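Hypothetical protein YHBO (Escherichia coli, PDB 1OI4) repairs proteins and nucleotides glycated by methylglyoxal or glyoxal, releasing lactate or glycolate as it removes the Maillard adducts. Local coordinates at residues A85-L90 / V108-D113. Sequence-based numbering, arbitrary orientation.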
ATOM      1  N   ALA A  85      12.314  21.936  -6.563  1.00 13.69           N
ATOM      2  CA  ALA A  85      13.033  22.801  -7.489  1.00 14.30           C
ATOM      3  C   ALA A  85      14.431  22.334  -7.876  1.00 14.52           C
ATOM      4  O   ALA A  85      14.828  22.450  -9.037  1.00 14.63           O
ATOM      5  CB  ALA A  85      13.114  24.215  -6.913  1.00 14.87           C
ATOM      6  N   GLU A  86      15.177  21.796  -6.920  1.00 13.66           N
ATOM      7  CA  GLU A  86      16.543  21.374  -7.201  1.00 13.17           C
ATOM      8  C   GLU A  86      16.703  20.078  -7.988  1.00 13.49           C
ATOM      9  O   GLU A  86      17.820  19.719  -8.355  1.00 14.58           O
ATOM     10  CB  GLU A  86      17.336  21.275  -5.897  1.00 14.11           C
ATOM     11  CG  GLU A  86      17.027  20.050  -5.053  1.00 14.87           C
ATOM     12  CD  GLU A  86      17.832  20.025  -3.766  1.00 15.57           C
ATOM     13  OE1 GLU A  86      17.389  20.622  -2.765  1.00 16.84           O
ATOM     14  OE2 GLU A  86      18.920  19.419  -3.766  1.00 18.32           O
ATOM     15  N   PHE A  87      15.607  19.379  -8.255  1.00 13.60           N
ATOM     16  CA  PHE A  87      15.697  18.117  -8.996  1.00 14.57           C
ATOM     17  C   PHE A  87      15.134  18.190 -10.408  1.00 14.39           C
ATOM     18  O   PHE A  87      14.263  19.008 -10.706  1.00 14.39           O
ATOM     19  CB  PHE A  87      14.991  16.990  -8.229  1.00 12.30           C
ATOM     20  CG  PHE A  87      15.502  16.804  -6.830  1.00 11.60           C
ATOM     21  CD1 PHE A  87      14.787  17.297  -5.744  1.00  9.60           C
ATOM     22  CD2 PHE A  87      16.730  16.187  -6.601  1.00  9.97           C
ATOM     23  CE1 PHE A  87      15.290  17.185  -4.445  1.00 11.53           C
ATOM     24  CE2 PHE A  87      17.240  16.071  -5.307  1.00 10.62           C
ATOM     25  CZ  PHE A  87      16.518  16.573  -4.226  1.00 10.46           C
ATOM     26  N   ASP A  88      15.633  17.312 -11.269  1.00 13.48           N
ATOM     27  CA  ASP A  88      15.203  17.252 -12.655  1.00 14.22           C
ATOM     28  C   ASP A  88      14.098  16.222 -12.857  1.00 14.28           C
ATOM     29  O   ASP A  88      13.278  16.348 -13.765  1.00 14.15           O
ATOM     30  CB  ASP A  88      16.400  16.911 -13.539  1.00 14.63           C
ATOM     31  CG  ASP A  88      17.473  17.974 -13.482  1.00 15.12           C
ATOM     32  OD1 ASP A  88      17.252  19.056 -14.055  1.00 19.13           O
ATOM     33  OD2 ASP A  88      18.526  17.737 -12.852  1.00 15.71           O
ATOM     34  N   ALA A  89      14.073  15.212 -11.998  1.00 12.10           N
ATOM     35  CA  ALA A  89      13.074  14.159 -12.102  1.00 11.15           C
ATOM     36  C   ALA A  89      12.862  13.503 -10.748  1.00 10.25           C
ATOM     37  O   ALA A  89      13.635  13.715  -9.817  1.00  9.01           O
ATOM     38  CB  ALA A  89      13.519  13.117 -13.128  1.00 11.38           C
ATOM     39  N   LEU A  90      11.814  12.695 -10.653  1.00 11.85           N
ATOM     40  CA  LEU A  90      11.483  12.015  -9.410  1.00 11.53           C
ATOM     41  C   LEU A  90      11.151  10.544  -9.630  1.00 12.67           C
ATOM     42  O   LEU A  90      10.362  10.199 -10.511  1.00 12.74           O
ATOM     43  CB  LEU A  90      10.293  12.717  -8.742  1.00 10.88           C
ATOM     44  CG  LEU A  90       9.600  11.984  -7.587  1.00  9.53           C
ATOM     45  CD1 LEU A  90      10.574  11.794  -6.430  1.00  7.19           C
ATOM     46  CD2 LEU A  90       8.381  12.797  -7.137  1.00  9.61           C
ATOM     47  N   VAL A 108       3.778  13.837   0.484  1.00 12.58           N
ATOM     48  CA  VAL A 108       2.644  14.034  -0.403  1.00 11.59           C
ATOM     49  C   VAL A 108       2.760  15.399  -1.073  1.00 12.45           C
ATOM     50  O   VAL A 108       2.534  15.531  -2.276  1.00 11.16           O
ATOM     51  CB  VAL A 108       1.307  13.949   0.368  1.00 12.04           C
ATOM     52  CG1 VAL A 108       0.133  14.151  -0.588  1.00 11.21           C
ATOM     53  CG2 VAL A 108       1.196  12.595   1.052  1.00 12.08           C
ATOM     54  N   THR A 109       3.127  16.408  -0.287  1.00 11.54           N
ATOM     55  CA  THR A 109       3.289  17.766  -0.795  1.00 13.08           C
ATOM     56  C   THR A 109       4.448  17.840  -1.791  1.00 12.91           C
ATOM     57  O   THR A 109       4.360  18.526  -2.814  1.00 14.02           O
ATOM     58  CB  THR A 109       3.532  18.761   0.367  1.00 13.51           C
ATOM     59  OG1 THR A 109       2.301  18.968   1.075  1.00 14.31           O
ATOM     60  CG2 THR A 109       4.043  20.101  -0.158  1.00 14.86           C
ATOM     61  N   PHE A 110       5.531  17.129  -1.492  1.00 12.74           N
ATOM     62  CA  PHE A 110       6.695  17.107  -2.371  1.00 12.83           C
ATOM     63  C   PHE A 110       6.278  16.516  -3.717  1.00 13.12           C
ATOM     64  O   PHE A 110       6.582  17.070  -4.779  1.00 12.65           O
ATOM     65  CB  PHE A 110       7.801  16.244  -1.762  1.00 14.93           C
ATOM     66  CG  PHE A 110       9.089  16.265  -2.538  1.00 15.31           C
ATOM     67  CD1 PHE A 110      10.081  17.193  -2.239  1.00 15.34           C
ATOM     68  CD2 PHE A 110       9.304  15.361  -3.572  1.00 14.78           C
ATOM     69  CE1 PHE A 110      11.273  17.219  -2.959  1.00 15.56           C
ATOM     70  CE2 PHE A 110      10.493  15.379  -4.299  1.00 17.47           C
ATOM     71  CZ  PHE A 110      11.480  16.312  -3.989  1.00 14.40           C
ATOM     72  N   THR A 111       5.573  15.389  -3.658  1.00 12.44           N
ATOM     73  CA  THR A 111       5.110  14.713  -4.857  1.00 11.92           C
ATOM     74  C   THR A 111       4.174  15.613  -5.665  1.00 13.14           C
ATOM     75  O   THR A 111       4.312  15.726  -6.881  1.00 12.54           O
ATOM     76  CB  THR A 111       4.367  13.404  -4.507  1.00 13.18           C
ATOM     77  OG1 THR A 111       5.230  12.551  -3.741  1.00 11.31           O
ATOM     78  CG2 THR A 111       3.947  12.675  -5.783  1.00 11.59           C
ATOM     79  N   ARG A 112       3.230  16.256  -4.981  1.00 12.70           N
ATOM     80  CA  ARG A 112       2.268  17.140  -5.633  1.00 13.01           C
ATOM     81  C   ARG A 112       2.951  18.298  -6.352  1.00 13.08           C
ATOM     82  O   ARG A 112       2.701  18.545  -7.532  1.00 11.73           O
ATOM     83  CB  ARG A 112       1.284  17.701  -4.603  1.00 12.81           C
ATOM     84  CG  ARG A 112       0.278  18.694  -5.174  1.00 16.81           C
ATOM     85  CD  ARG A 112      -0.577  19.327  -4.075  1.00 19.60           C
ATOM     86  NE  ARG A 112      -1.393  18.330  -3.391  1.00 21.91           N
ATOM     87  CZ  ARG A 112      -1.305  18.039  -2.097  1.00 22.38           C
ATOM     88  NH1 ARG A 112      -2.094  17.109  -1.574  1.00 24.06           N
ATOM     89  NH2 ARG A 112      -0.432  18.678  -1.328  1.00 22.87           N
ATOM     90  N   ASP A 113       3.800  19.012  -5.625  1.00 13.48           N
ATOM     91  CA  ASP A 113       4.521  20.146  -6.184  1.00 15.52           C
ATOM     92  C   ASP A 113       5.430  19.737  -7.329  1.00 15.97           C
ATOM     93  O   ASP A 113       5.547  20.463  -8.319  1.00 15.42           O
ATOM     94  CB  ASP A 113       5.347  20.828  -5.100  1.00 16.32           C
ATOM     95  CG  ASP A 113       4.487  21.530  -4.075  1.00 17.82           C
ATOM     96  OD1 ASP A 113       5.055  22.106  -3.125  1.00 17.56           O
ATOM     97  OD2 ASP A 113       3.245  21.504  -4.219  1.00 17.47           O
TER
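Leu90, at the start of strand 89-92, and Thr111, on helix 105-116, mark the nearest approach of the two backbones, with 8.3 Å between their CA atoms, so the gap is bridged by side chains, with no hydrogen bond between the segments. Phe110 does most of the bridging. Its ring leaves the helix flank and reaches toward the strand because chi1 (-175°) sets CG opposite the main-chain nitrogen, and two neighbours meet its rim. Phe87 comes up at the far end of the ring: its CD1 and CE1 each lie 3.9 Å from Phe110 CZ, with CD1 close to the plane of the Phe110 ring, and the two side chains run at roughly a right angle to each other. Glu86 folds its aliphatic part back over one face of the Phe87 ring, CG standing 3.4 Å above the plane, while its carboxylate forms a salt bridge with Lys25. Leu90 divides its two methyls: Leu90 CD1 touches the edge of the Phe110 ring, 4.2 Å from Phe110 CE2, and Leu90 CD2 lies against the helix backbone, 4.4 Å from Thr111 CA. Thr111 turns its hydroxyl back to Phe107 O, one turn earlier, which satisfies the polar group within its own helix. Phe114, a turn further along the same helix, also packs on Phe87 and Leu90. Leu90 is tied through its backbone to Pro120 and Phe122, at the neighbouring strand 121-124. This is the apolar helix-on-sheet packing of a beta-alpha-beta crossover, in which helix 105-116 links the parallel strands 89-92 and 121-124 in the alpha/beta core of the DJ-1/PfpI fold.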